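PDB 5C2V: hydrazine synthase alpha subunit from Candidatus Kuenenia stuttgartiensis, which catalyses the second half-reaction of hydrazine synthesis, condensing hydroxylamine made in the gamma subunit with ammonia to yield hydrazine. Local coordinates for residues T35-T40 against E55-V60; V511-S516 against H573-Y578; R648-I653 against Y755-W760; G294-V299 against S317-F322. One frame throughout, in Å; residues are numbered along the deposited sequence.

Overall arrangement
Reading from the N terminus, contact 1 closes a short loop between neighbouring strands of one propeller blade, a blade that also takes in strand 381-387 from much further along the chain. Contact 4 repeats the theme in a later blade, where 294-299 meets the chain leaving strand 312-317; the two lie about 17 Å apart at their nearest atoms. Contact 2 then joins two loops in the heme-bearing middle region, and contact 3 brings together two helices of the C-terminal cytochrome c region, with 101 residues between the segments. All four loops close in series, without nesting or crossing. Contact 1 lies on the opposite side of the chain's centre from contacts 2 and 3.

Contact 1 (T35-T40 against E55-V60). With BET (trimethyl glycine), chain B.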
loop_
_atom_site.group_PDB
_atom_site.type_symbol
_atom_site.label_atom_id
_atom_site.label_comp_id
_atom_site.label_asym_id
_atom_site.label_seq_id
_atom_site.Cartn_x
_atom_site.Cartn_y
_atom_site.Cartn_z
ATOM N N THR D 35 -29.957 -20.669 10.404
ATOM C CA THR D 35 -29.916 -21.276 9.082
ATOM C C THR D 35 -28.946 -22.453 9.025
ATOM O O THR D 35 -27.810 -22.365 9.501
ATOM C CB THR D 35 -29.508 -20.246 8.006
ATOM O OG1 THR D 35 -30.376 -19.107 8.075
ATOM C CG2 THR D 35 -29.586 -20.856 6.615
ATOM N N GLN D 36 -29.411 -23.552 8.441
ATOM C CA GLN D 36 -28.571 -24.711 8.175
ATOM C C GLN D 36 -28.380 -24.880 6.673
ATOM O O GLN D 36 -29.354 -24.970 5.922
ATOM C CB GLN D 36 -29.182 -25.977 8.773
ATOM C CG GLN D 36 -29.189 -26.014 10.290
ATOM C CD GLN D 36 -29.759 -27.309 10.833
ATOM O OE1 GLN D 36 -30.618 -27.932 10.209
ATOM N NE2 GLN D 36 -29.277 -27.724 11.999
ATOM N N SER D 37 -27.123 -24.923 6.243
ATOM C CA SER D 37 -26.803 -25.074 4.829
ATOM C C SER D 37 -26.012 -26.354 4.589
ATOM O O SER D 37 -25.234 -26.766 5.442
ATOM C CB SER D 37 -26.013 -23.863 4.327
ATOM O OG SER D 37 -26.792 -22.682 4.395
ATOM N N PRO D 38 -26.217 -26.998 3.431
ATOM C CA PRO D 38 -25.418 -28.186 3.108
ATOM C C PRO D 38 -23.943 -27.817 3.030
ATOM O O PRO D 38 -23.647 -26.688 2.637
ATOM C CB PRO D 38 -25.953 -28.615 1.737
ATOM C CG PRO D 38 -27.291 -27.951 1.612
ATOM C CD PRO D 38 -27.173 -26.665 2.363
ATOM N N ARG D 39 -23.028 -28.720 3.370
ATOM C CA ARG D 39 -21.630 -28.335 3.272
ATOM C C ARG D 39 -21.174 -28.703 1.875
ATOM O O ARG D 39 -20.859 -29.856 1.581
ATOM C CB ARG D 39 -20.784 -29.047 4.330
ATOM C CG ARG D 39 -21.405 -29.079 5.717
ATOM C CD ARG D 39 -20.712 -30.103 6.606
ATOM N NE ARG D 39 -19.261 -29.944 6.601
ATOM C CZ ARG D 39 -18.421 -30.729 7.267
ATOM N NH1 ARG D 39 -18.886 -31.737 7.993
ATOM N NH2 ARG D 39 -17.115 -30.509 7.206
ATOM N N THR D 40 -21.136 -27.686 1.023
ATOM C CA THR D 40 -20.788 -27.824 -0.384
ATOM C C THR D 40 -20.484 -26.421 -0.904
ATOM O O THR D 40 -20.879 -25.435 -0.281
ATOM C CB THR D 40 -21.928 -28.483 -1.205
ATOM O OG1 THR D 40 -22.436 -29.628 -0.508
ATOM C CG2 THR D 40 -21.432 -28.929 -2.574
ATOM N N GLU D 55 -28.320 -22.899 -1.787
ATOM C CA GLU D 55 -29.281 -23.870 -2.294
ATOM C C GLU D 55 -29.358 -25.120 -1.422
ATOM O O GLU D 55 -28.338 -25.729 -1.098
ATOM C CB GLU D 55 -28.922 -24.256 -3.731
ATOM C CG GLU D 55 -29.794 -25.345 -4.327
ATOM C CD GLU D 55 -29.482 -25.602 -5.788
ATOM O OE1 GLU D 55 -29.142 -24.635 -6.503
ATOM O OE2 GLU D 55 -29.570 -26.770 -6.220
ATOM N N GLY D 56 -30.578 -25.487 -1.039
ATOM C CA GLY D 56 -30.805 -26.652 -0.205
ATOM C C GLY D 56 -30.681 -26.364 1.279
ATOM O O GLY D 56 -30.439 -27.271 2.075
ATOM N N SER D 57 -30.853 -25.100 1.656
ATOM C CA SER D 57 -30.721 -24.695 3.052
ATOM C C SER D 57 -32.072 -24.485 3.717
ATOM O O SER D 57 -33.034 -24.060 3.077
ATOM C CB SER D 57 -29.892 -23.419 3.169
ATOM O OG SER D 57 -28.627 -23.594 2.564
ATOM N N ARG D 58 -32.137 -24.784 5.009
ATOM C CA ARG D 58 -33.385 -24.663 5.752
ATOM C C ARG D 58 -33.233 -23.754 6.968
ATOM O O ARG D 58 -32.160 -23.669 7.562
ATOM C CB ARG D 58 -33.874 -26.045 6.188
ATOM C CG ARG D 58 -32.946 -26.742 7.169
ATOM C CD ARG D 58 -33.313 -28.203 7.339
ATOM N NE ARG D 58 -32.618 -28.809 8.471
ATOM C CZ ARG D 58 -32.667 -30.102 8.772
ATOM N NH1 ARG D 58 -33.374 -30.933 8.019
ATOM N NH2 ARG D 58 -32.005 -30.566 9.824
ATOM N N ILE D 59 -34.313 -23.068 7.327
ATOM C CA ILE D 59 -34.333 -22.250 8.534
ATOM C C ILE D 59 -35.008 -23.021 9.659
ATOM O O ILE D 59 -36.113 -23.536 9.489
ATOM C CB ILE D 59 -35.062 -20.916 8.310
ATOM C CG1 ILE D 59 -34.401 -20.136 7.174
ATOM C CG2 ILE D 59 -35.082 -20.093 9.588
ATOM C CD1 ILE D 59 -35.021 -18.788 6.927
ATOM N N VAL D 60 -34.343 -23.103 10.806
ATOM C CA VAL D 60 -34.837 -23.932 11.899
ATOM C C VAL D 60 -34.925 -23.199 13.236
ATOM O O VAL D 60 -34.208 -22.221 13.484
ATOM C CB VAL D 60 -33.954 -25.181 12.086
ATOM C CG1 VAL D 60 -34.051 -26.090 10.871
ATOM C CG2 VAL D 60 -32.515 -24.777 12.338
HETATM N N BET B . -35.197 -29.087 2.346
HETATM C CA BET B . -35.523 -30.469 2.898
HETATM C C BET B . -34.633 -30.751 4.223
HETATM O O BET B . -33.742 -31.621 4.056
HETATM O OXT BET B . -34.954 -30.073 5.227
HETATM C C1 BET B . -35.499 -29.041 0.859
HETATM C C2 BET B . -33.720 -28.743 2.538
HETATM C C3 BET B . -36.082 -28.038 2.997
#
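Gln36 OE1 accepts from two nitrogens of a single guanidinium: Arg58 NE at 2.8 Å, coming nearly in line with the C=O bond, and Arg58 NH2 at 3.0 Å, in the carbonyl plane. With CG between the backbone N and the carbonyl carbon (chi1 64°) and the chain extended to NE, Arg58 lies alongside Gln36. The two side chains point the same way from the sheet, their amide and guanidinium planes only 22° apart, and the oxygen sits at the guanidinium edge, close to its plane. The third nitrogen turns to the bound trimethyl glycine: Arg58 NH1 makes a weak hydrogen bond of 3.3 Å to the ligand's OXT.

Beneath the side chains, Gln36 and Arg58 form an antiparallel hydrogen-bonded pair, with both backbone N to O bonds at 2.9 Å. Val60 CG2 packs on the aliphatic part of Gln36. Further along, Ser37 OG donates to Ser57 OG at 2.7 Å, and Ser57 OG is itself bonded to Pro54 O. Pro38 CG closes this end against Gly56 O, 3.3 Å away.

The strands belong to a blade of the six-bladed beta-propeller in which N-terminal strands 31-37, 58-63 and 69-71 are joined by strand 381-387, consistent with the Velcro closure of propellers. Gln36 NE2 makes a weak bond to Asp382, a calcium ligand.

A neutral amide oxygen thus occupies one edge of the guanidinium and fixes its rotation, while the remaining nitrogen meets a carboxylate, which probably draws on the same positive charge.

Contact 2 (V511-S516 against H573-Y578)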
loop_
_atom_site.group_PDB
_atom_site.type_symbol
_atom_site.label_atom_id
_atom_site.label_comp_id
_atom_site.label_asym_id
_atom_site.label_seq_id
_atom_site.Cartn_x
_atom_site.Cartn_y
_atom_site.Cartn_z
ATOM N N VAL D 511 -18.253 27.375 -10.786
ATOM C CA VAL D 511 -17.892 27.484 -9.377
ATOM C C VAL D 511 -17.650 28.944 -9.000
ATOM O O VAL D 511 -16.980 29.677 -9.727
ATOM C CB VAL D 511 -16.635 26.646 -9.052
ATOM C CG1 VAL D 511 -16.167 26.900 -7.626
ATOM C CG2 VAL D 511 -16.915 25.169 -9.262
ATOM N N GLU D 512 -18.202 29.360 -7.863
ATOM C CA GLU D 512 -18.057 30.732 -7.392
ATOM C C GLU D 512 -16.612 31.039 -7.013
ATOM O O GLU D 512 -15.815 30.130 -6.778
ATOM C CB GLU D 512 -18.979 30.992 -6.197
ATOM C CG GLU D 512 -20.461 30.816 -6.494
ATOM C CD GLU D 512 -21.024 31.922 -7.366
ATOM O OE1 GLU D 512 -22.141 31.750 -7.896
ATOM O OE2 GLU D 512 -20.355 32.968 -7.514
ATOM N N SER D 513 -16.285 32.326 -6.958
ATOM C CA SER D 513 -14.924 32.777 -6.681
ATOM C C SER D 513 -14.408 32.325 -5.316
ATOM O O SER D 513 -13.199 32.281 -5.091
ATOM C CB SER D 513 -14.848 34.304 -6.777
ATOM O OG SER D 513 -15.611 34.919 -5.754
ATOM N N ASP D 514 -15.319 31.992 -4.407
ATOM C CA ASP D 514 -14.930 31.548 -3.072
ATOM C C ASP D 514 -14.836 30.026 -2.991
ATOM O O ASP D 514 -14.561 29.470 -1.928
ATOM C CB ASP D 514 -15.912 32.074 -2.021
ATOM C CG ASP D 514 -17.296 31.469 -2.157
ATOM O OD1 ASP D 514 -17.684 31.110 -3.287
ATOM O OD2 ASP D 514 -17.998 31.355 -1.129
ATOM N N GLY D 515 -15.070 29.359 -4.117
ATOM C CA GLY D 515 -14.947 27.913 -4.186
ATOM C C GLY D 515 -16.249 27.177 -3.938
ATOM O O GLY D 515 -16.269 25.948 -3.863
ATOM N N SER D 516 -17.338 27.927 -3.813
ATOM C CA SER D 516 -18.649 27.335 -3.569
ATOM C C SER D 516 -19.383 27.050 -4.872
ATOM O O SER D 516 -19.314 27.836 -5.817
ATOM C CB SER D 516 -19.495 28.252 -2.682
ATOM O OG SER D 516 -19.715 29.506 -3.303
ATOM N N HIS D 573 -19.621 30.817 5.072
ATOM C CA HIS D 573 -20.657 31.626 4.456
ATOM C C HIS D 573 -20.376 31.661 2.961
ATOM O O HIS D 573 -19.434 32.312 2.510
ATOM C CB HIS D 573 -20.673 33.026 5.066
ATOM C CG HIS D 573 -21.833 33.869 4.639
ATOM N ND1 HIS D 573 -22.018 35.157 5.087
ATOM C CD2 HIS D 573 -22.870 33.607 3.805
ATOM C CE1 HIS D 573 -23.117 35.656 4.549
ATOM N NE2 HIS D 573 -23.652 34.736 3.768
ATOM N N ALA D 574 -21.208 30.962 2.197
ATOM C CA ALA D 574 -20.905 30.685 0.800
ATOM C C ALA D 574 -21.801 31.460 -0.155
ATOM O O ALA D 574 -22.966 31.722 0.143
ATOM C CB ALA D 574 -21.021 29.191 0.530
ATOM N N LYS D 575 -21.244 31.817 -1.307
ATOM C CA LYS D 575 -21.991 32.528 -2.335
ATOM C C LYS D 575 -23.061 31.640 -2.959
ATOM O O LYS D 575 -24.109 32.125 -3.387
ATOM C CB LYS D 575 -21.047 33.045 -3.425
ATOM C CG LYS D 575 -20.087 34.132 -2.970
ATOM C CD LYS D 575 -19.351 34.730 -4.161
ATOM C CE LYS D 575 -18.434 35.866 -3.739
ATOM N NZ LYS D 575 -17.791 36.515 -4.915
ATOM N N ALA D 576 -22.790 30.340 -3.008
ATOM C CA ALA D 576 -23.695 29.384 -3.637
ATOM C C ALA D 576 -25.010 29.257 -2.874
ATOM O O ALA D 576 -26.044 28.931 -3.457
ATOM C CB ALA D 576 -23.024 28.026 -3.755
ATOM N N LEU D 577 -24.960 29.520 -1.571
ATOM C CA LEU D 577 -26.136 29.433 -0.709
ATOM C C LEU D 577 -27.265 30.337 -1.194
ATOM O O LEU D 577 -28.442 30.046 -0.979
ATOM C CB LEU D 577 -25.763 29.791 0.733
ATOM C CG LEU D 577 -26.865 29.703 1.791
ATOM C CD1 LEU D 577 -27.399 28.283 1.899
ATOM C CD2 LEU D 577 -26.353 30.191 3.138
ATOM N N TYR D 578 -26.900 31.432 -1.851
ATOM C CA TYR D 578 -27.880 32.401 -2.327
ATOM C C TYR D 578 -28.309 32.122 -3.764
ATOM O O TYR D 578 -29.208 32.778 -4.289
ATOM C CB TYR D 578 -27.318 33.818 -2.202
ATOM C CG TYR D 578 -27.018 34.213 -0.774
ATOM C CD1 TYR D 578 -25.799 33.899 -0.185
ATOM C CD2 TYR D 578 -27.959 34.888 -0.008
ATOM C CE1 TYR D 578 -25.525 34.252 1.124
ATOM C CE2 TYR D 578 -27.695 35.245 1.300
ATOM C CZ TYR D 578 -26.477 34.925 1.861
ATOM O OH TYR D 578 -26.210 35.280 3.164
#
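Asp514, in a type I beta turn from Glu512 to Gly515 that continues into an Asx turn, reaches across with OD2 to accept the backbone N of Lys575 at 3.3 Å. The bond is nearly straight (160°) and meets the oxygen on its syn side, tilted out of the carboxylate plane. The other carboxylate oxygen is spent within the loop. Ser516 OG donates to Asp514 OD1 on the syn side at 2.6 Å, whereas the Ser516 N-H that defines the Asx turn approaches the same oxygen from well above the carboxylate plane.

Ser516 OG works in both directions: it donates to Asp514 OD1 and accepts from Ala576 N at 3.2 Å. Two successive backbone N-H groups, of Lys575 and Ala576, are thereby taken up by side-chain oxygens of 511-516. Lys575 then runs extended beyond CG, past Glu512 and Asp514, until its NZ donates to Ser513 OG at 2.8 Å. On the way its CB lies 3.8 Å from Glu512 CG. The Glu512 carboxylate is near enough that it may favour the ammonium charge without touching it.

The contact ties a loop of the middle domain to a segment beyond the heme-binding Cys556 and Cys559. Tyr239 of the gamma subunit packs on Lys575, and Trp214 of the beta subunit stacks on His573. Beside these bonds, Ser516 CB touches two methyls, lying 3.7 Å from both Ala574 CB and Ala576 CB.

Contact 3 (R648-I653 against Y755-W760)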
loop_
_atom_site.group_PDB
_atom_site.type_symbol
_atom_site.label_atom_id
_atom_site.label_comp_id
_atom_site.label_asym_id
_atom_site.label_seq_id
_atom_site.Cartn_x
_atom_site.Cartn_y
_atom_site.Cartn_z
ATOM N N ARG D 648 -16.501 6.757 -32.174
ATOM C CA ARG D 648 -17.332 7.769 -32.815
ATOM C C ARG D 648 -16.694 9.158 -32.810
ATOM O O ARG D 648 -16.845 9.922 -33.764
ATOM C CB ARG D 648 -18.696 7.829 -32.126
ATOM C CG ARG D 648 -19.711 8.721 -32.821
ATOM C CD ARG D 648 -20.443 9.588 -31.814
ATOM N NE ARG D 648 -21.028 8.801 -30.732
ATOM C CZ ARG D 648 -21.421 9.310 -29.569
ATOM N NH1 ARG D 648 -21.285 10.607 -29.331
ATOM N NH2 ARG D 648 -21.943 8.521 -28.640
ATOM N N ASP D 649 -15.980 9.479 -31.736
ATOM C CA ASP D 649 -15.510 10.844 -31.510
ATOM C C ASP D 649 -14.006 11.024 -31.734
ATOM O O ASP D 649 -13.591 11.778 -32.613
ATOM C CB ASP D 649 -15.882 11.291 -30.093
ATOM C CG ASP D 649 -17.383 11.278 -29.853
ATOM O OD1 ASP D 649 -18.137 11.627 -30.785
ATOM O OD2 ASP D 649 -17.809 10.915 -28.736
ATOM N N ILE D 650 -13.197 10.340 -30.929
ATOM C CA ILE D 650 -11.746 10.536 -30.927
ATOM C C ILE D 650 -11.032 9.990 -32.169
ATOM O O ILE D 650 -10.215 10.686 -32.786
ATOM C CB ILE D 650 -11.110 9.886 -29.683
ATOM C CG1 ILE D 650 -11.788 10.395 -28.407
ATOM C CG2 ILE D 650 -9.613 10.153 -29.643
ATOM C CD1 ILE D 650 -11.777 11.902 -28.266
ATOM N N GLN D 651 -11.334 8.743 -32.522
ATOM C CA GLN D 651 -10.654 8.066 -33.627
ATOM C C GLN D 651 -10.688 8.828 -34.961
ATOM O O GLN D 651 -9.670 8.885 -35.645
ATOM C CB GLN D 651 -11.233 6.660 -33.829
ATOM C CG GLN D 651 -10.554 5.867 -34.939
ATOM C CD GLN D 651 -9.190 5.339 -34.534
ATOM O OE1 GLN D 651 -9.052 4.649 -33.524
ATOM N NE2 GLN D 651 -8.171 5.663 -35.323
ATOM N N PRO D 652 -11.845 9.407 -35.347
ATOM C CA PRO D 652 -11.809 10.186 -36.593
ATOM C C PRO D 652 -10.873 11.393 -36.513
ATOM O O PRO D 652 -10.221 11.730 -37.505
ATOM C CB PRO D 652 -13.262 10.638 -36.766
ATOM C CG PRO D 652 -14.058 9.621 -36.032
ATOM C CD PRO D 652 -13.224 9.263 -34.843
ATOM N N ILE D 653 -10.811 12.028 -35.346
ATOM C CA ILE D 653 -9.886 13.134 -35.126
ATOM C C ILE D 653 -8.452 12.650 -35.301
ATOM O O ILE D 653 -7.629 13.323 -35.927
ATOM C CB ILE D 653 -10.047 13.751 -33.722
ATOM C CG1 ILE D 653 -11.494 14.185 -33.486
ATOM C CG2 ILE D 653 -9.102 14.929 -33.543
ATOM C CD1 ILE D 653 -11.738 14.758 -32.106
ATOM N N TYR D 755 -10.171 19.341 -26.553
ATOM C CA TYR D 755 -10.952 19.203 -25.331
ATOM C C TYR D 755 -11.837 17.964 -25.381
ATOM O O TYR D 755 -12.287 17.476 -24.345
ATOM C CB TYR D 755 -11.806 20.444 -25.077
ATOM C CG TYR D 755 -12.376 20.475 -23.679
ATOM C CD1 TYR D 755 -11.566 20.772 -22.591
ATOM C CD2 TYR D 755 -13.714 20.191 -23.442
ATOM C CE1 TYR D 755 -12.073 20.794 -21.308
ATOM C CE2 TYR D 755 -14.231 20.211 -22.160
ATOM C CZ TYR D 755 -13.405 20.513 -21.097
ATOM O OH TYR D 755 -13.910 20.536 -19.818
ATOM N N ALA D 756 -12.096 17.461 -26.583
ATOM C CA ALA D 756 -12.794 16.189 -26.717
ATOM C C ALA D 756 -11.889 15.081 -26.201
ATOM O O ALA D 756 -12.337 14.178 -25.489
ATOM C CB ALA D 756 -13.197 15.932 -28.159
ATOM N N ILE D 757 -10.610 15.161 -26.556
ATOM C CA ILE D 757 -9.625 14.215 -26.035
ATOM C C ILE D 757 -9.506 14.341 -24.514
ATOM O O ILE D 757 -9.474 13.334 -23.797
ATOM C CB ILE D 757 -8.242 14.426 -26.682
ATOM C CG1 ILE D 757 -8.323 14.193 -28.192
ATOM C CG2 ILE D 757 -7.211 13.498 -26.058
ATOM C CD1 ILE D 757 -7.003 14.361 -28.908
ATOM N N VAL D 758 -9.452 15.581 -24.029
ATOM C CA VAL D 758 -9.396 15.848 -22.593
ATOM C C VAL D 758 -10.571 15.206 -21.855
ATOM O O VAL D 758 -10.384 14.515 -20.849
ATOM C CB VAL D 758 -9.388 17.363 -22.301
ATOM C CG1 VAL D 758 -9.511 17.619 -20.805
ATOM C CG2 VAL D 758 -8.126 18.006 -22.856
ATOM N N GLU D 759 -11.777 15.435 -22.367
ATOM C CA GLU D 759 -12.985 14.847 -21.800
ATOM C C GLU D 759 -12.923 13.326 -21.817
ATOM O O GLU D 759 -13.285 12.673 -20.837
ATOM C CB GLU D 759 -14.226 15.319 -22.561
ATOM C CG GLU D 759 -14.688 16.716 -22.195
ATOM C CD GLU D 759 -15.976 17.101 -22.896
ATOM O OE1 GLU D 759 -16.161 16.702 -24.066
ATOM O OE2 GLU D 759 -16.807 17.796 -22.275
ATOM N N TRP D 760 -12.466 12.773 -22.936
ATOM C CA TRP D 760 -12.335 11.328 -23.078
ATOM C C TRP D 760 -11.437 10.742 -21.995
ATOM O O TRP D 760 -11.783 9.742 -21.367
ATOM C CB TRP D 760 -11.788 10.968 -24.461
ATOM C CG TRP D 760 -11.386 9.529 -24.585
ATOM C CD1 TRP D 760 -12.200 8.437 -24.492
ATOM C CD2 TRP D 760 -10.067 9.026 -24.831
ATOM N NE1 TRP D 760 -11.469 7.286 -24.660
ATOM C CE2 TRP D 760 -10.157 7.621 -24.871
ATOM C CE3 TRP D 760 -8.819 9.628 -25.020
ATOM C CZ2 TRP D 760 -9.047 6.807 -25.092
ATOM C CZ3 TRP D 760 -7.719 8.820 -25.240
ATOM C CH2 TRP D 760 -7.839 7.425 -25.274
#
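Ile650 carries most of this helix-helix contact: its CD1 meets Ala756, Ile757 and Trp760, and its CG1 covers part of the indole. CG1 stands anti to the carbonyl carbon, and a bend at chi2 (-56°) turns CD1 into the opposing helix. There CD1 lies 3.6 Å from Ala756 O, 4.1 Å from Ile757 CG1 and 3.9 Å from Trp760 CB. That carbonyl already accepts Trp760 N within its own helix.

Trp760 has CG anti to its backbone N (chi1 169°), which carries the start of the indole towards Ile650. Ile650 CG1 lies over the face of the five-membered ring, 4.3 Å from its centroid, in a CH-pi contact offset toward the rim; the two side chains cross at about a right angle. The indole N-H goes to Gln766 O, and Phe646 of the first helix also meets the ring. One turn on, Ile653, extended through chi2, lets CD1 reach Ala756 CB at 4.4 Å.

The N-to-C directions of the two short helical segments differ by 133°. The first, which has a wider pi-type turn at 648-650, belongs to the helix that leads to heme-bound Cys658. Packing of a helix before the heme-binding cysteines on a late helix recalls small c-type cytochromes. Ile757, about 5 Å from the heme, packs on Leu718 and Leu722.

With no hydrogen bond between 648-653 and 755-760, the segments meet through apolar packing and the CH-pi contact.

Contact 4 (G294-V299 against S317-F322); sequences GDRKIV and SWDAPF
Trp318 CG is anti to the backbone N (chi1 157°) and Asp319 CG anti to the carbonyl carbon (chi1 -63°); from these starting points the indole and the carboxylate both meet Arg296, which has left-handed backbone angles and a chain extended from CG to NE. Arg296 NH1 and Asp319 OD1 form a salt bridge, with the oxygen at the guanidinium edge; the modelled 2.5 Å is doubtful as an exact length, and its hydrogen bond is weak. The same NH1 lies at the indole's edge, near its plane and close to CD1, and not over the face; the two planes are 53° apart.

Ile298 CD1 also meets the indole at its rim, 3.6 Å from Trp318 CE3. Between the two backbones, Trp318 N donates to Arg296 O at 3.0 Å, next to the antiparallel non-hydrogen-bonded pair Lys297 and Ser317. Ser317 OG accepts Ala320 N at 3.2 Å in an ST motif, turning the chain as its strand ends.

Asn250 of the beta subunit bonds to Trp318 O. These residues join two central strands of a propeller blade, 297-303 and 312-317. Ile298 and Trp318 pack on Ile291 of the adjoining strand 285-291 and on Ile272 of strand 270-273, in another sheet.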
loop_
_atom_site.group_PDB
_atom_site.type_symbol
_atom_site.label_atom_id
_atom_site.label_comp_id
_atom_site.label_asym_id
_atom_site.label_seq_id
_atom_site.Cartn_x
_atom_site.Cartn_y
_atom_site.Cartn_z
ATOM N N GLY D 294 -24.051 -2.872 25.073
ATOM C CA GLY D 294 -23.333 -2.429 26.256
ATOM C C GLY D 294 -22.233 -1.402 26.045
ATOM O O GLY D 294 -22.293 -0.304 26.600
ATOM N N ASP D 295 -21.228 -1.748 25.246
ATOM C CA ASP D 295 -20.121 -0.830 24.977
ATOM C C ASP D 295 -20.273 -0.103 23.643
ATOM O O ASP D 295 -19.401 0.677 23.255
ATOM C CB ASP D 295 -18.780 -1.571 25.025
ATOM C CG ASP D 295 -18.845 -2.950 24.404
ATOM O OD1 ASP D 295 -19.663 -3.156 23.483
ATOM O OD2 ASP D 295 -18.073 -3.832 24.840
ATOM N N ARG D 296 -21.376 -0.373 22.949
ATOM C CA ARG D 296 -21.670 0.250 21.658
ATOM C C ARG D 296 -20.545 0.055 20.647
ATOM O O ARG D 296 -19.914 1.018 20.212
ATOM C CB ARG D 296 -21.957 1.742 21.837
ATOM C CG ARG D 296 -23.403 2.063 22.162
ATOM C CD ARG D 296 -23.557 3.510 22.595
ATOM N NE ARG D 296 -24.896 4.023 22.326
ATOM C CZ ARG D 296 -25.188 4.855 21.332
ATOM N NH1 ARG D 296 -24.230 5.274 20.516
ATOM N NH2 ARG D 296 -26.433 5.273 21.155
ATOM N N LYS D 297 -20.305 -1.196 20.272
ATOM C CA LYS D 297 -19.267 -1.511 19.302
ATOM C C LYS D 297 -19.866 -2.084 18.027
ATOM O O LYS D 297 -20.724 -2.964 18.077
ATOM C CB LYS D 297 -18.261 -2.506 19.886
ATOM C CG LYS D 297 -17.456 -1.978 21.059
ATOM C CD LYS D 297 -16.486 -3.034 21.568
ATOM C CE LYS D 297 -15.647 -2.508 22.720
ATOM N NZ LYS D 297 -14.716 -3.545 23.243
ATOM N N ILE D 298 -19.410 -1.586 16.885
ATOM C CA ILE D 298 -19.763 -2.200 15.619
ATOM C C ILE D 298 -18.893 -3.433 15.462
ATOM O O ILE D 298 -17.667 -3.332 15.388
ATOM C CB ILE D 298 -19.547 -1.253 14.422
ATOM C CG1 ILE D 298 -20.324 0.051 14.613
ATOM C CG2 ILE D 298 -19.952 -1.937 13.122
ATOM C CD1 ILE D 298 -20.093 1.062 13.510
ATOM N N VAL D 299 -19.539 -4.591 15.411
ATOM C CA VAL D 299 -18.844 -5.862 15.285
ATOM C C VAL D 299 -19.171 -6.464 13.933
ATOM O O VAL D 299 -20.340 -6.650 13.594
ATOM C CB VAL D 299 -19.234 -6.846 16.405
ATOM C CG1 VAL D 299 -18.619 -8.214 16.150
ATOM C CG2 VAL D 299 -18.808 -6.306 17.760
ATOM N N SER D 317 -15.701 1.062 17.605
ATOM C CA SER D 317 -16.748 1.731 18.377
ATOM C C SER D 317 -17.673 2.552 17.483
ATOM O O SER D 317 -17.212 3.297 16.619
ATOM C CB SER D 317 -16.136 2.629 19.452
ATOM O OG SER D 317 -15.689 3.855 18.899
ATOM N N TRP D 318 -18.977 2.403 17.691
ATOM C CA TRP D 318 -19.963 3.128 16.899
ATOM C C TRP D 318 -19.896 4.628 17.156
ATOM O O TRP D 318 -20.060 5.432 16.239
ATOM C CB TRP D 318 -21.375 2.615 17.193
ATOM C CG TRP D 318 -22.438 3.615 16.859
ATOM C CD1 TRP D 318 -23.107 4.420 17.733
ATOM C CD2 TRP D 318 -22.938 3.934 15.555
ATOM N NE1 TRP D 318 -24.000 5.214 17.056
ATOM C CE2 TRP D 318 -23.916 4.935 15.717
ATOM C CE3 TRP D 318 -22.659 3.466 14.268
ATOM C CZ2 TRP D 318 -24.614 5.476 14.641
ATOM C CZ3 TRP D 318 -23.355 4.006 13.200
ATOM C CH2 TRP D 318 -24.320 5.000 13.393
ATOM N N ASP D 319 -19.653 4.996 18.410
ATOM C CA ASP D 319 -19.597 6.399 18.803
ATOM C C ASP D 319 -18.431 7.120 18.132
ATOM O O ASP D 319 -18.586 8.234 17.631
ATOM C CB ASP D 319 -19.489 6.524 20.324
ATOM C CG ASP D 319 -20.705 5.968 21.041
ATOM O OD1 ASP D 319 -21.803 5.976 20.445
ATOM O OD2 ASP D 319 -20.563 5.524 22.199
ATOM N N ALA D 320 -17.268 6.479 18.123
ATOM C CA ALA D 320 -16.088 7.046 17.478
ATOM C C ALA D 320 -15.397 6.012 16.594
ATOM O O ALA D 320 -14.406 5.406 17.000
ATOM C CB ALA D 320 -15.122 7.585 18.521
ATOM N N PRO D 321 -15.920 5.812 15.374
ATOM C CA PRO D 321 -15.371 4.821 14.444
ATOM C C PRO D 321 -14.061 5.270 13.805
ATOM O O PRO D 321 -14.052 5.756 12.673
ATOM C CB PRO D 321 -16.473 4.685 13.392
ATOM C CG PRO D 321 -17.161 5.998 13.406
ATOM C CD PRO D 321 -17.114 6.480 14.829
ATOM N N PHE D 322 -12.964 5.106 14.536
ATOM C CA PHE D 322 -11.646 5.447 14.022
ATOM C C PHE D 322 -10.648 4.335 14.333
ATOM O O PHE D 322 -10.997 3.332 14.955
ATOM C CB PHE D 322 -11.172 6.778 14.609
ATOM C CG PHE D 322 -12.132 7.910 14.383
ATOM C CD1 PHE D 322 -12.119 8.622 13.194
ATOM C CD2 PHE D 322 -13.056 8.256 15.354
ATOM C CE1 PHE D 322 -13.004 9.662 12.982
ATOM C CE2 PHE D 322 -13.946 9.294 15.147
ATOM C CZ PHE D 322 -13.919 9.998 13.959
#